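Local coordinates for ribosome maturation protein SDO1 homolog (Methanothermobacter thermautotrophicus, PDB 2WBM), which probably binds the ribosome and takes part in its maturation, as the archaeal homologue of the Shwachman-Bodian-Diamond syndrome protein, at residues 183-196 against 214-228. Sequence-based numbering, arbitrary orientation.
Sequences EKVRVAIKIPGEMA and WQNDGSWIAVVEIPG. Unlike the reference sequence in segment 183-196: Met195 (reference Arg).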
ATOM      1  N   GLU A 183      -8.574 -12.353  -6.915  1.00  9.96           N
ATOM      2  CA  GLU A 183      -9.962 -12.806  -6.806  1.00 12.38           C
ATOM      3  C   GLU A 183     -10.368 -12.934  -5.360  1.00 11.71           C
ATOM      4  O   GLU A 183      -9.633 -13.498  -4.546  1.00 13.56           O
ATOM      5  CB  GLU A 183     -10.149 -14.144  -7.523  1.00 13.24           C
ATOM      6  CG  GLU A 183     -11.603 -14.509  -7.782  1.00 21.40           C
ATOM      7  CD  GLU A 183     -11.760 -15.518  -8.912  1.00 27.96           C
ATOM      8  OE1 GLU A 183     -11.172 -15.314  -9.999  1.00 34.48           O
ATOM      9  OE2 GLU A 183     -12.488 -16.512  -8.710  1.00 36.65           O
ATOM     10  N   LYS A 184     -11.545 -12.401  -5.040  1.00 14.21           N
ATOM     11  CA  LYS A 184     -12.135 -12.607  -3.737  1.00 13.43           C
ATOM     12  C   LYS A 184     -12.814 -13.970  -3.784  1.00 15.01           C
ATOM     13  O   LYS A 184     -13.241 -14.413  -4.852  1.00 15.13           O
ATOM     14  CB  LYS A 184     -13.185 -11.540  -3.404  1.00 15.53           C
ATOM     15  CG  LYS A 184     -12.727 -10.097  -3.552  1.00 19.00           C
ATOM     16  CD  LYS A 184     -11.738  -9.664  -2.482  1.00 23.65           C
ATOM     17  CE  LYS A 184     -11.295  -8.208  -2.746  1.00 27.19           C
ATOM     18  NZ  LYS A 184     -10.150  -7.768  -1.896  1.00 31.99           N
ATOM     19  N   VAL A 185     -12.872 -14.640  -2.643  1.00 13.04           N
ATOM     20  CA  VAL A 185     -13.599 -15.909  -2.539  1.00 13.50           C
ATOM     21  C   VAL A 185     -14.578 -15.822  -1.385  1.00 15.64           C
ATOM     22  O   VAL A 185     -14.409 -14.996  -0.481  1.00 16.38           O
ATOM     23  CB  VAL A 185     -12.669 -17.127  -2.350  1.00 14.54           C
ATOM     24  CG1 VAL A 185     -11.641 -17.211  -3.493  1.00 11.06           C
ATOM     25  CG2 VAL A 185     -11.987 -17.085  -0.994  1.00 15.24           C
ATOM     26  N   ARG A 186     -15.605 -16.663  -1.423  1.00 13.38           N
ATOM     27  CA  ARG A 186     -16.589 -16.703  -0.335  1.00 14.09           C
ATOM     28  C   ARG A 186     -16.474 -18.023   0.398  1.00 13.52           C
ATOM     29  O   ARG A 186     -16.449 -19.082  -0.224  1.00 13.11           O
ATOM     30  CB  ARG A 186     -18.009 -16.484  -0.877  1.00 17.12           C
ATOM     31  CG  ARG A 186     -18.281 -15.000  -1.171  1.00 23.75           C
ATOM     32  CD  ARG A 186     -19.751 -14.683  -1.429  1.00 35.61           C
ATOM     33  NE  ARG A 186     -19.902 -13.288  -1.854  1.00 41.52           N
ATOM     34  CZ  ARG A 186     -21.058 -12.624  -1.926  1.00 48.28           C
ATOM     35  NH1 ARG A 186     -22.200 -13.215  -1.594  1.00 46.32           N
ATOM     36  NH2 ARG A 186     -21.070 -11.356  -2.331  1.00 43.69           N
ATOM     37  N   VAL A 187     -16.373 -17.940   1.722  1.00 12.20           N
ATOM     38  CA  VAL A 187     -16.188 -19.102   2.559  1.00 13.12           C
ATOM     39  C   VAL A 187     -17.371 -19.175   3.507  1.00 13.94           C
ATOM     40  O   VAL A 187     -17.720 -18.179   4.138  1.00 15.01           O
ATOM     41  CB  VAL A 187     -14.897 -18.949   3.396  1.00 14.07           C
ATOM     42  CG1 VAL A 187     -14.701 -20.159   4.307  1.00 18.99           C
ATOM     43  CG2 VAL A 187     -13.661 -18.728   2.459  1.00 16.58           C
ATOM     44  N   ALA A 188     -17.986 -20.346   3.604  1.00 12.90           N
ATOM     45  CA  ALA A 188     -19.048 -20.552   4.581  1.00 12.85           C
ATOM     46  C   ALA A 188     -18.399 -21.178   5.801  1.00 14.07           C
ATOM     47  O   ALA A 188     -17.658 -22.178   5.695  1.00 16.39           O
ATOM     48  CB  ALA A 188     -20.129 -21.473   4.020  1.00 11.84           C
ATOM     49  N   ILE A 189     -18.649 -20.585   6.959  1.00 12.63           N
ATOM     50  CA  ILE A 189     -18.097 -21.134   8.191  1.00 15.06           C
ATOM     51  C   ILE A 189     -19.232 -21.503   9.128  1.00 16.14           C
ATOM     52  O   ILE A 189     -20.325 -20.931   9.054  1.00 17.67           O
ATOM     53  CB  ILE A 189     -17.106 -20.142   8.882  1.00 16.93           C
ATOM     54  CG1 ILE A 189     -17.857 -18.971   9.540  1.00 19.85           C
ATOM     55  CG2 ILE A 189     -16.076 -19.609   7.874  1.00 17.94           C
ATOM     56  CD1 ILE A 189     -16.973 -18.061  10.384  1.00 26.99           C
ATOM     57  N   LYS A 190     -18.974 -22.484   9.979  1.00 12.79           N
ATOM     58  CA  LYS A 190     -19.922 -22.922  10.993  0.50 14.12           C
ATOM     59  C   LYS A 190     -19.160 -22.991  12.307  1.00 15.23           C
ATOM     60  O   LYS A 190     -18.161 -23.723  12.398  1.00 14.88           O
ATOM     61  CB  LYS A 190     -20.466 -24.303  10.621  0.50 14.11           C
ATOM     62  CG  LYS A 190     -21.521 -24.861  11.562  0.50 15.63           C
ATOM     63  CD  LYS A 190     -21.950 -26.251  11.102  0.50 20.19           C
ATOM     64  CE  LYS A 190     -23.210 -26.706  11.801  0.50 19.77           C
ATOM     65  NZ  LYS A 190     -23.026 -26.801  13.268  0.50 16.55           N
ATOM     66  N   ILE A 191     -19.614 -22.250  13.303  1.00 15.74           N
ATOM     67  CA  ILE A 191     -18.930 -22.286  14.587  1.00 17.18           C
ATOM     68  C   ILE A 191     -19.935 -22.374  15.734  1.00 14.71           C
ATOM     69  O   ILE A 191     -21.102 -22.003  15.586  1.00 12.97           O
ATOM     70  CB  ILE A 191     -18.021 -21.050  14.776  1.00 17.83           C
ATOM     71  CG1 ILE A 191     -18.845 -19.770  14.706  1.00 17.50           C
ATOM     72  CG2 ILE A 191     -16.871 -21.022  13.743  1.00 22.79           C
ATOM     73  CD1 ILE A 191     -18.247 -18.670  15.520  1.00 23.38           C
ATOM     74  N   PRO A 192     -19.481 -22.849  16.898  1.00 13.72           N
ATOM     75  CA  PRO A 192     -20.412 -22.940  18.010  1.00 13.22           C
ATOM     76  C   PRO A 192     -20.939 -21.557  18.376  1.00 13.65           C
ATOM     77  O   PRO A 192     -20.229 -20.564  18.208  1.00 14.26           O
ATOM     78  CB  PRO A 192     -19.551 -23.480  19.147  1.00 11.84           C
ATOM     79  CG  PRO A 192     -18.293 -23.992  18.503  1.00 14.27           C
ATOM     80  CD  PRO A 192     -18.098 -23.156  17.296  1.00 15.27           C
ATOM     81  N   GLY A 193     -22.181 -21.502  18.847  1.00 14.97           N
ATOM     82  CA  GLY A 193     -22.844 -20.232  19.170  1.00 16.26           C
ATOM     83  C   GLY A 193     -22.102 -19.361  20.168  1.00 15.17           C
ATOM     84  O   GLY A 193     -22.134 -18.129  20.064  1.00 16.70           O
ATOM     85  N   GLU A 194     -21.424 -19.999  21.119  1.00 14.08           N
ATOM     86  CA  GLU A 194     -20.630 -19.324  22.161  1.00 14.29           C
ATOM     87  C   GLU A 194     -19.511 -18.456  21.583  1.00 14.43           C
ATOM     88  O   GLU A 194     -19.066 -17.495  22.218  1.00 15.96           O
ATOM     89  CB  GLU A 194     -19.983 -20.356  23.091  1.00 13.08           C
ATOM     90  CG  GLU A 194     -20.957 -21.192  23.928  1.00 15.54           C
ATOM     91  CD  GLU A 194     -21.462 -22.451  23.217  1.00 18.32           C
ATOM     92  OE1 GLU A 194     -21.364 -22.546  21.970  1.00 14.07           O
ATOM     93  OE2 GLU A 194     -21.972 -23.348  23.923  1.00 23.44           O
ATOM     94  N   MET A 195     -19.056 -18.820  20.388  1.00 12.06           N
ATOM     95  CA  MET A 195     -17.902 -18.187  19.753  1.00 13.86           C
ATOM     96  C   MET A 195     -18.281 -17.154  18.692  1.00 12.71           C
ATOM     97  O   MET A 195     -17.400 -16.559  18.054  1.00 13.18           O
ATOM     98  CB  MET A 195     -16.990 -19.268  19.139  1.00 13.54           C
ATOM     99  CG  MET A 195     -16.335 -20.197  20.189  1.00 12.35           C
ATOM    100  SD  MET A 195     -15.499 -19.321  21.521  1.00 24.89           S
ATOM    101  CE  MET A 195     -14.143 -18.539  20.656  1.00 20.08           C
ATOM    102  N   ALA A 196     -19.575 -16.936  18.487  1.00 13.98           N
ATOM    103  CA  ALA A 196     -19.995 -16.080  17.385  1.00 14.31           C
ATOM    104  C   ALA A 196     -19.534 -14.629  17.568  1.00 17.03           C
ATOM    105  O   ALA A 196     -18.982 -14.031  16.633  1.00 17.48           O
ATOM    106  CB  ALA A 196     -21.500 -16.146  17.155  1.00 15.15           C
ATOM    107  N   TRP A 214     -28.144 -17.749  12.545  1.00 13.81           N
ATOM    108  CA  TRP A 214     -28.178 -18.635  13.696  1.00 13.27           C
ATOM    109  C   TRP A 214     -28.916 -19.925  13.334  1.00 12.87           C
ATOM    110  O   TRP A 214     -29.972 -19.879  12.712  1.00 11.73           O
ATOM    111  CB  TRP A 214     -28.862 -17.936  14.868  1.00 13.20           C
ATOM    112  CG  TRP A 214     -27.990 -16.876  15.418  1.00 13.40           C
ATOM    113  CD1 TRP A 214     -27.969 -15.557  15.074  1.00 14.62           C
ATOM    114  CD2 TRP A 214     -26.955 -17.058  16.392  1.00 17.12           C
ATOM    115  NE1 TRP A 214     -26.995 -14.899  15.785  1.00 16.19           N
ATOM    116  CE2 TRP A 214     -26.357 -15.795  16.607  1.00 17.08           C
ATOM    117  CE3 TRP A 214     -26.477 -18.168  17.100  1.00 15.99           C
ATOM    118  CZ2 TRP A 214     -25.305 -15.602  17.516  1.00 21.27           C
ATOM    119  CZ3 TRP A 214     -25.435 -17.980  18.012  1.00 16.57           C
ATOM    120  CH2 TRP A 214     -24.861 -16.701  18.210  1.00 20.95           C
ATOM    121  N   GLN A 215     -28.335 -21.062  13.716  1.00 11.11           N
ATOM    122  CA  GLN A 215     -28.865 -22.388  13.380  1.00 12.41           C
ATOM    123  C   GLN A 215     -29.790 -22.908  14.468  1.00 14.68           C
ATOM    124  O   GLN A 215     -29.674 -22.529  15.640  1.00 15.21           O
ATOM    125  CB  GLN A 215     -27.731 -23.395  13.161  1.00 11.98           C
ATOM    126  CG  GLN A 215     -26.768 -22.988  12.042  1.00 11.45           C
ATOM    127  CD  GLN A 215     -27.505 -22.837  10.731  1.00 14.58           C
ATOM    128  OE1 GLN A 215     -27.979 -23.828  10.174  1.00 13.43           O
ATOM    129  NE2 GLN A 215     -27.646 -21.595  10.248  1.00 11.12           N
ATOM    130  N   ASN A 216     -30.708 -23.777  14.065  1.00 15.46           N
ATOM    131  CA  ASN A 216     -31.609 -24.528  14.943  0.50 16.74           C
ATOM    132  C   ASN A 216     -30.907 -25.196  16.124  1.00 16.91           C
ATOM    133  O   ASN A 216     -31.459 -25.377  17.194  1.00 20.03           O
ATOM    134  CB  ASN A 216     -32.405 -25.580  14.129  0.50 16.09           C
ATOM    135  CG  ASN A 216     -31.517 -26.496  13.241  0.50 12.91           C
ATOM    136  OD1 ASN A 216     -30.292 -26.498  13.320  0.50  8.59           O
ATOM    137  ND2 ASN A 216     -32.170 -27.281  12.386  0.50 17.11           N
ATOM    138  N   ASP A 217     -29.673 -25.633  15.880  1.00 17.91           N
ATOM    139  CA  ASP A 217     -28.936 -26.375  16.913  1.00 18.36           C
ATOM    140  C   ASP A 217     -28.053 -25.476  17.800  1.00 17.78           C
ATOM    141  O   ASP A 217     -27.292 -25.977  18.630  1.00 19.06           O
ATOM    142  CB  ASP A 217     -28.113 -27.509  16.295  1.00 18.14           C
ATOM    143  CG  ASP A 217     -26.966 -27.002  15.429  1.00 20.67           C
ATOM    144  OD1 ASP A 217     -26.761 -25.769  15.322  1.00 21.12           O
ATOM    145  OD2 ASP A 217     -26.257 -27.850  14.856  1.00 25.62           O
ATOM    146  N   GLY A 218     -28.169 -24.161  17.622  1.00 17.66           N
ATOM    147  CA  GLY A 218     -27.435 -23.198  18.446  1.00 16.33           C
ATOM    148  C   GLY A 218     -26.114 -22.738  17.865  1.00 17.20           C
ATOM    149  O   GLY A 218     -25.484 -21.823  18.404  1.00 15.84           O
ATOM    150  N   SER A 219     -25.674 -23.362  16.771  1.00 14.65           N
ATOM    151  CA  SER A 219     -24.454 -22.901  16.102  1.00 16.55           C
ATOM    152  C   SER A 219     -24.737 -21.681  15.227  1.00 13.46           C
ATOM    153  O   SER A 219     -25.889 -21.283  15.044  1.00 14.37           O
ATOM    154  CB  SER A 219     -23.790 -24.020  15.289  1.00 16.84           C
ATOM    155  OG  SER A 219     -24.631 -24.470  14.252  1.00 18.95           O
ATOM    156  N   TRP A 220     -23.676 -21.093  14.680  1.00 14.36           N
ATOM    157  CA  TRP A 220     -23.814 -19.896  13.878  1.00 12.43           C
ATOM    158  C   TRP A 220     -23.048 -20.090  12.591  1.00 14.06           C
ATOM    159  O   TRP A 220     -21.891 -20.498  12.607  1.00 14.37           O
ATOM    160  CB  TRP A 220     -23.273 -18.687  14.635  1.00 13.46           C
ATOM    161  CG  TRP A 220     -23.366 -17.360  13.933  1.00 13.41           C
ATOM    162  CD1 TRP A 220     -24.515 -16.661  13.614  1.00 15.57           C
ATOM    163  CD2 TRP A 220     -22.269 -16.530  13.525  1.00 16.08           C
ATOM    164  NE1 TRP A 220     -24.188 -15.464  13.021  1.00 16.19           N
ATOM    165  CE2 TRP A 220     -22.820 -15.362  12.944  1.00 15.31           C
ATOM    166  CE3 TRP A 220     -20.873 -16.671  13.573  1.00 17.38           C
ATOM    167  CZ2 TRP A 220     -22.019 -14.324  12.437  1.00 16.11           C
ATOM    168  CZ3 TRP A 220     -20.073 -15.639  13.061  1.00 14.40           C
ATOM    169  CH2 TRP A 220     -20.653 -14.486  12.498  1.00 16.80           C
ATOM    170  N   ILE A 221     -23.716 -19.812  11.480  1.00 12.51           N
ATOM    171  CA  ILE A 221     -23.087 -19.908  10.170  1.00 13.16           C
ATOM    172  C   ILE A 221     -22.885 -18.499   9.631  1.00 13.98           C
ATOM    173  O   ILE A 221     -23.762 -17.658   9.761  1.00 16.28           O
ATOM    174  CB  ILE A 221     -23.944 -20.717   9.182  1.00 14.91           C
ATOM    175  CG1 ILE A 221     -23.866 -22.209   9.543  1.00 11.94           C
ATOM    176  CG2 ILE A 221     -23.482 -20.451   7.719  1.00 14.84           C
ATOM    177  CD1 ILE A 221     -24.758 -23.111   8.681  1.00 16.41           C
ATOM    178  N   ALA A 222     -21.712 -18.237   9.062  1.00 13.39           N
ATOM    179  CA  ALA A 222     -21.478 -16.968   8.367  1.00 13.57           C
ATOM    180  C   ALA A 222     -20.845 -17.261   7.018  1.00 13.65           C
ATOM    181  O   ALA A 222     -20.047 -18.192   6.891  1.00 17.28           O
ATOM    182  CB  ALA A 222     -20.585 -16.065   9.170  1.00 13.79           C
ATOM    183  N   VAL A 223     -21.255 -16.506   6.018  1.00 13.01           N
ATOM    184  CA  VAL A 223     -20.594 -16.503   4.724  1.00 12.18           C
ATOM    185  C   VAL A 223     -19.725 -15.252   4.695  1.00 12.18           C
ATOM    186  O   VAL A 223     -20.209 -14.146   4.955  1.00 14.24           O
ATOM    187  CB  VAL A 223     -21.611 -16.524   3.600  1.00 12.56           C
ATOM    188  CG1 VAL A 223     -20.918 -16.481   2.227  1.00 12.75           C
ATOM    189  CG2 VAL A 223     -22.485 -17.795   3.751  1.00 14.12           C
ATOM    190  N   VAL A 224     -18.434 -15.441   4.431  1.00 12.86           N
ATOM    191  CA  VAL A 224     -17.458 -14.347   4.512  1.00 14.93           C
ATOM    192  C   VAL A 224     -16.750 -14.217   3.181  1.00 15.31           C
ATOM    193  O   VAL A 224     -16.264 -15.209   2.655  1.00 15.53           O
ATOM    194  CB  VAL A 224     -16.406 -14.572   5.611  1.00 16.25           C
ATOM    195  CG1 VAL A 224     -15.500 -13.334   5.749  1.00 14.13           C
ATOM    196  CG2 VAL A 224     -17.088 -14.869   6.960  1.00 16.91           C
ATOM    197  N   GLU A 225     -16.730 -13.004   2.633  1.00 14.24           N
ATOM    198  CA  GLU A 225     -15.972 -12.734   1.420  1.00 15.00           C
ATOM    199  C   GLU A 225     -14.582 -12.272   1.847  1.00 13.61           C
ATOM    200  O   GLU A 225     -14.445 -11.292   2.593  1.00 14.94           O
ATOM    201  CB  GLU A 225     -16.665 -11.674   0.566  1.00 14.61           C
ATOM    202  CG  GLU A 225     -15.927 -11.305  -0.699  1.00 17.64           C
ATOM    203  CD  GLU A 225     -16.807 -10.518  -1.655  1.00 30.68           C
ATOM    204  OE1 GLU A 225     -17.645 -11.133  -2.352  1.00 33.83           O
ATOM    205  OE2 GLU A 225     -16.654  -9.282  -1.704  1.00 30.63           O
ATOM    206  N   ILE A 226     -13.562 -12.998   1.401  1.00 12.51           N
ATOM    207  CA  ILE A 226     -12.178 -12.674   1.741  1.00 13.02           C
ATOM    208  C   ILE A 226     -11.319 -12.535   0.483  1.00 13.90           C
ATOM    209  O   ILE A 226     -11.660 -13.099  -0.567  1.00 13.90           O
ATOM    210  CB  ILE A 226     -11.545 -13.725   2.690  1.00 12.60           C
ATOM    211  CG1 ILE A 226     -11.502 -15.120   2.038  1.00 13.04           C
ATOM    212  CG2 ILE A 226     -12.331 -13.789   4.018  1.00 14.88           C
ATOM    213  CD1 ILE A 226     -10.594 -16.112   2.763  1.00 14.79           C
ATOM    214  N   PRO A 227     -10.203 -11.775   0.578  1.00 14.09           N
ATOM    215  CA  PRO A 227      -9.189 -11.819  -0.471  1.00 12.20           C
ATOM    216  C   PRO A 227      -8.772 -13.267  -0.652  1.00 10.87           C
ATOM    217  O   PRO A 227      -8.571 -13.974   0.332  1.00 12.36           O
ATOM    218  CB  PRO A 227      -8.045 -10.987   0.127  1.00 12.02           C
ATOM    219  CG  PRO A 227      -8.761  -9.987   0.970  1.00 13.67           C
ATOM    220  CD  PRO A 227      -9.842 -10.802   1.630  1.00 15.27           C
ATOM    221  N   GLY A 228      -8.684 -13.723  -1.894  1.00 11.31           N
ATOM    222  CA  GLY A 228      -8.491 -15.151  -2.146  1.00  8.97           C
ATOM    223  C   GLY A 228      -7.218 -15.761  -1.587  1.00  9.85           C
ATOM    224  O   GLY A 228      -7.170 -16.965  -1.320  1.00 10.94           O
TER
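Ser219 OG is met by Lys190 NZ at 3.0 Å, though in one of two deposited Lys190 conformers, so this bond is tentative; the hydroxyl in turn donates a hydrogen bond to Asp217 OD1, 2.7 Å from OG, on the syn lone pair. The same OD1 takes Ser219 N from above the carboxylate plane, closing an Asx turn at the end of the type I turn Gln215 to Gly218. In this conformer Lys190 has its CG anti to the backbone N (chi1 -177°) and its chain extended as far as CE, then turned about the CD-CE bond to bring NZ round. From here strands 184-191 and 220-227 run antiparallel, with hydrogen-bonded pairs from Ile191 with Trp220 to Val185 with Ile226, in the sheet of the SBDS C-terminal domain, which helices 196-206 and 231-241 cover on the face of Ile189 and Trp220. On that face the Trp220 indole lies between two methyls, Ala196 CB 3.4 Å above one face and Ala222 CB over the opposite one, both toward the rim, while Ile191 CG1 meets its edge; its NE1 bonds to Glu212. Ala196 CB also touches Trp214 CH2 at 3.6 Å. On the other face Arg186 NE and Glu225 OE1, 3.2 Å apart, form a salt bridge nearly in the guanidinium plane, though NE meets OE1 on its anti side and well out of the carboxylate plane, the two groups being turned 50° apart; NH2 adds a weak second bond. With an alanine here instead of Glu225, the Arg186 guanidinium is likely to lose this mate and be freer to swing. Towards the far end, Val185 CG2 packs on Ile226 CG1 at 3.6 Å, and Lys184 NZ turns to Glu131.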